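Local coordinates for Myo-inositol dehydrogenase (Corynebacterium glutamicum, PDB 3EUW), which probably catalyses the NAD+-dependent oxidation of myo-inositol, as a tetrameric member of the Gfo/Idh/MocA oxidoreductase family, at residues S130-V138 with L241-A252. Numbering follows the deposited sequence.
Sequences SFAAINARV and LEAFGSKGMLAA
Ile-134 points from helix 130-138 onto the hairpin 241-252, and both its branches are used. CG1 anti to the carbonyl carbon (chi1 -63°) and an extended chi2 carry CD1 to Ala-252 CB, 3.5 Å away, while CG2 touches both Leu-250 CB and Ala-243 CB, at 4.0 and 4.1 Å. Small side chains at Ala-243 and Ala-252 are consistent with the close approach of the helix axis to strand 248-252, 8.6 Å, which it follows nearly antiparallel, at 168°. One turn earlier the Phe-131 ring meets Leu-241 CB and Ala-252 CB obliquely, CE1 being 3.7 Å from the former; one turn later Val-138 CG2 meets Leu-250 CD1 at 3.9 Å and also touches Ala-243.

Leu-250 extends the apolar packing to Arg-137. Its CD2 sits 4.0 Å above the centre of the guanidinium plane, and its CD1 touches Arg-137 CB. A long arginine suits this partly exposed margin: its aliphatic root packs on leucine while NH2 forms a salt bridge with Glu-142.

The helix thus covers one face of the C-terminal domain's sheet at strand 248-252, whose edge pairs antiparallel with a strand of a second subunit. Burial and side-chain fit, not directional bonds, hold helix to hairpin.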
loop_
_atom_site.group_PDB
_atom_site.type_symbol
_atom_site.label_atom_id
_atom_site.label_comp_id
_atom_site.label_asym_id
_atom_site.label_seq_id
_atom_site.Cartn_x
_atom_site.Cartn_y
_atom_site.Cartn_z
ATOM N N SER A 130 13.663 9.309 5.579
ATOM C CA SER A 130 12.668 8.478 6.263
ATOM C C SER A 130 13.113 8.110 7.679
ATOM O O SER A 130 12.418 8.398 8.643
ATOM C CB SER A 130 12.380 7.201 5.459
ATOM O OG SER A 130 11.929 7.508 4.148
ATOM N N PHE A 131 14.274 7.479 7.807
ATOM C CA PHE A 131 14.761 7.108 9.133
ATOM C C PHE A 131 14.958 8.338 10.047
ATOM O O PHE A 131 14.654 8.289 11.239
ATOM C CB PHE A 131 16.081 6.345 9.035
ATOM C CG PHE A 131 15.993 5.037 8.290
ATOM C CD1 PHE A 131 14.818 4.290 8.277
ATOM C CD2 PHE A 131 17.101 4.557 7.598
ATOM C CE1 PHE A 131 14.743 3.087 7.575
ATOM C CE2 PHE A 131 17.048 3.364 6.895
ATOM C CZ PHE A 131 15.866 2.620 6.878
ATOM N N ALA A 132 15.462 9.437 9.491
ATOM C CA ALA A 132 15.697 10.635 10.298
ATOM C C ALA A 132 14.365 11.218 10.764
ATOM O O ALA A 132 14.236 11.664 11.906
ATOM C CB ALA A 132 16.485 11.671 9.494
ATOM N N ALA A 133 13.373 11.200 9.881
ATOM C CA ALA A 133 12.046 11.708 10.218
ATOM C C ALA A 133 11.479 10.911 11.402
ATOM O O ALA A 133 10.999 11.486 12.387
ATOM C CB ALA A 133 11.124 11.592 9.014
ATOM N N ILE A 134 11.546 9.588 11.302
ATOM C CA ILE A 134 11.057 8.722 12.363
ATOM C C ILE A 134 11.740 9.028 13.692
ATOM O O ILE A 134 11.091 9.066 14.729
ATOM C CB ILE A 134 11.287 7.234 12.015
ATOM C CG1 ILE A 134 10.483 6.870 10.769
ATOM C CG2 ILE A 134 10.881 6.343 13.200
ATOM C CD1 ILE A 134 10.660 5.414 10.323
ATOM N N ASN A 135 13.049 9.244 13.659
ATOM C CA ASN A 135 13.787 9.541 14.884
ATOM C C ASN A 135 13.318 10.852 15.529
ATOM O O ASN A 135 13.066 10.905 16.734
ATOM C CB ASN A 135 15.286 9.600 14.598
ATOM C CG ASN A 135 16.104 9.806 15.855
ATOM O OD1 ASN A 135 16.247 10.931 16.331
ATOM N ND2 ASN A 135 16.625 8.716 16.417
ATOM N N ALA A 136 13.191 11.893 14.713
ATOM C CA ALA A 136 12.751 13.210 15.166
ATOM C C ALA A 136 11.302 13.211 15.644
ATOM O O ALA A 136 10.953 13.879 16.620
ATOM C CB ALA A 136 12.913 14.228 14.038
ATOM N N ARG A 137 10.449 12.471 14.945
ATOM C CA ARG A 137 9.045 12.430 15.322
ATOM C C ARG A 137 8.884 11.634 16.611
ATOM O O ARG A 137 8.051 11.969 17.447
ATOM C CB ARG A 137 8.209 11.859 14.172
ATOM C CG ARG A 137 8.250 12.755 12.930
ATOM C CD ARG A 137 7.561 12.127 11.721
ATOM N NE ARG A 137 6.132 11.924 11.936
ATOM C CZ ARG A 137 5.310 11.380 11.046
ATOM N NH1 ARG A 137 5.770 10.979 9.867
ATOM N NH2 ARG A 137 4.025 11.235 11.336
ATOM N N VAL A 138 9.696 10.593 16.783
ATOM C CA VAL A 138 9.630 9.812 18.010
ATOM C C VAL A 138 10.077 10.714 19.166
ATOM O O VAL A 138 9.434 10.755 20.218
ATOM C CB VAL A 138 10.545 8.555 17.946
ATOM C CG1 VAL A 138 10.731 7.969 19.351
ATOM C CG2 VAL A 138 9.917 7.490 17.025
ATOM N N LEU A 241 12.488 -0.336 9.035
ATOM C CA LEU A 241 12.625 0.034 10.426
ATOM C C LEU A 241 11.250 0.358 10.983
ATOM O O LEU A 241 10.453 1.045 10.344
ATOM C CB LEU A 241 13.554 1.241 10.572
ATOM C CG LEU A 241 13.831 1.683 12.013
ATOM C CD1 LEU A 241 15.164 2.410 12.081
ATOM C CD2 LEU A 241 12.703 2.559 12.515
ATOM N N GLU A 242 10.991 -0.134 12.183
ATOM C CA GLU A 242 9.718 0.084 12.835
ATOM C C GLU A 242 9.947 0.517 14.283
ATOM O O GLU A 242 10.678 -0.142 15.022
ATOM C CB GLU A 242 8.918 -1.222 12.794
ATOM C CG GLU A 242 7.582 -1.191 13.495
ATOM C CD GLU A 242 6.933 -2.572 13.578
ATOM O OE1 GLU A 242 7.012 -3.348 12.600
ATOM O OE2 GLU A 242 6.333 -2.884 14.618
ATOM N N ALA A 243 9.335 1.629 14.673
ATOM C CA ALA A 243 9.420 2.126 16.042
ATOM C C ALA A 243 8.014 2.027 16.648
ATOM O O ALA A 243 7.056 2.623 16.144
ATOM C CB ALA A 243 9.897 3.571 16.057
ATOM N N PHE A 244 7.885 1.258 17.719
ATOM C CA PHE A 244 6.589 1.087 18.367
ATOM C C PHE A 244 6.604 1.733 19.748
ATOM O O PHE A 244 7.495 1.457 20.558
ATOM C CB PHE A 244 6.263 -0.404 18.508
ATOM C CG PHE A 244 4.984 -0.678 19.256
ATOM C CD1 PHE A 244 3.751 -0.585 18.612
ATOM C CD2 PHE A 244 5.007 -1.006 20.607
ATOM C CE1 PHE A 244 2.558 -0.817 19.305
ATOM C CE2 PHE A 244 3.805 -1.240 21.308
ATOM C CZ PHE A 244 2.585 -1.143 20.649
ATOM N N GLY A 245 5.613 2.581 20.013
ATOM C CA GLY A 245 5.548 3.247 21.294
ATOM C C GLY A 245 4.205 3.114 21.983
ATOM O O GLY A 245 3.286 2.485 21.458
ATOM N N SER A 246 4.093 3.722 23.161
ATOM C CA SER A 246 2.864 3.662 23.941
ATOM C C SER A 246 1.654 4.281 23.234
ATOM O O SER A 246 0.528 3.943 23.555
ATOM C CB SER A 246 3.076 4.339 25.299
ATOM O OG SER A 246 3.561 5.666 25.148
ATOM N N LYS A 247 1.877 5.172 22.271
ATOM C CA LYS A 247 0.753 5.807 21.577
ATOM C C LYS A 247 0.706 5.591 20.075
ATOM O O LYS A 247 -0.031 6.284 19.381
ATOM C CB LYS A 247 0.743 7.316 21.834
ATOM C CG LYS A 247 0.491 7.706 23.272
ATOM C CD LYS A 247 0.536 9.223 23.450
ATOM C CE LYS A 247 0.260 9.617 24.898
ATOM N NZ LYS A 247 0.317 11.094 25.099
ATOM N N GLY A 248 1.488 4.646 19.565
ATOM C CA GLY A 248 1.469 4.407 18.135
ATOM C C GLY A 248 2.746 3.813 17.586
ATOM O O GLY A 248 3.669 3.493 18.336
HETATM N N MSE A 249 2.788 3.647 16.270
HETATM C CA MSE A 249 3.967 3.112 15.616
HETATM C C MSE A 249 4.302 3.923 14.388
HETATM O O MSE A 249 3.419 4.442 13.712
HETATM C CB MSE A 249 3.755 1.655 15.179
HETATM C CG MSE A 249 4.671 1.219 13.999
HETATM SE SE MSE A 249 4.384 -0.628 13.577
HETATM C CE MSE A 249 2.649 -0.564 12.669
ATOM N N LEU A 250 5.593 4.016 14.111
ATOM C CA LEU A 250 6.104 4.719 12.950
ATOM C C LEU A 250 6.990 3.705 12.258
ATOM O O LEU A 250 7.885 3.140 12.874
ATOM C CB LEU A 250 6.929 5.937 13.373
ATOM C CG LEU A 250 6.107 7.123 13.886
ATOM C CD1 LEU A 250 7.019 8.177 14.465
ATOM C CD2 LEU A 250 5.278 7.710 12.736
ATOM N N ALA A 251 6.732 3.448 10.987
ATOM C CA ALA A 251 7.541 2.490 10.263
ATOM C C ALA A 251 7.907 3.070 8.907
ATOM O O ALA A 251 7.161 3.884 8.362
ATOM C CB ALA A 251 6.777 1.170 10.096
ATOM N N ALA A 252 9.061 2.657 8.389
ATOM C CA ALA A 252 9.543 3.108 7.099
ATOM C C ALA A 252 9.584 1.934 6.133
ATOM O O ALA A 252 10.131 0.881 6.446
ATOM C CB ALA A 252 10.940 3.726 7.228
#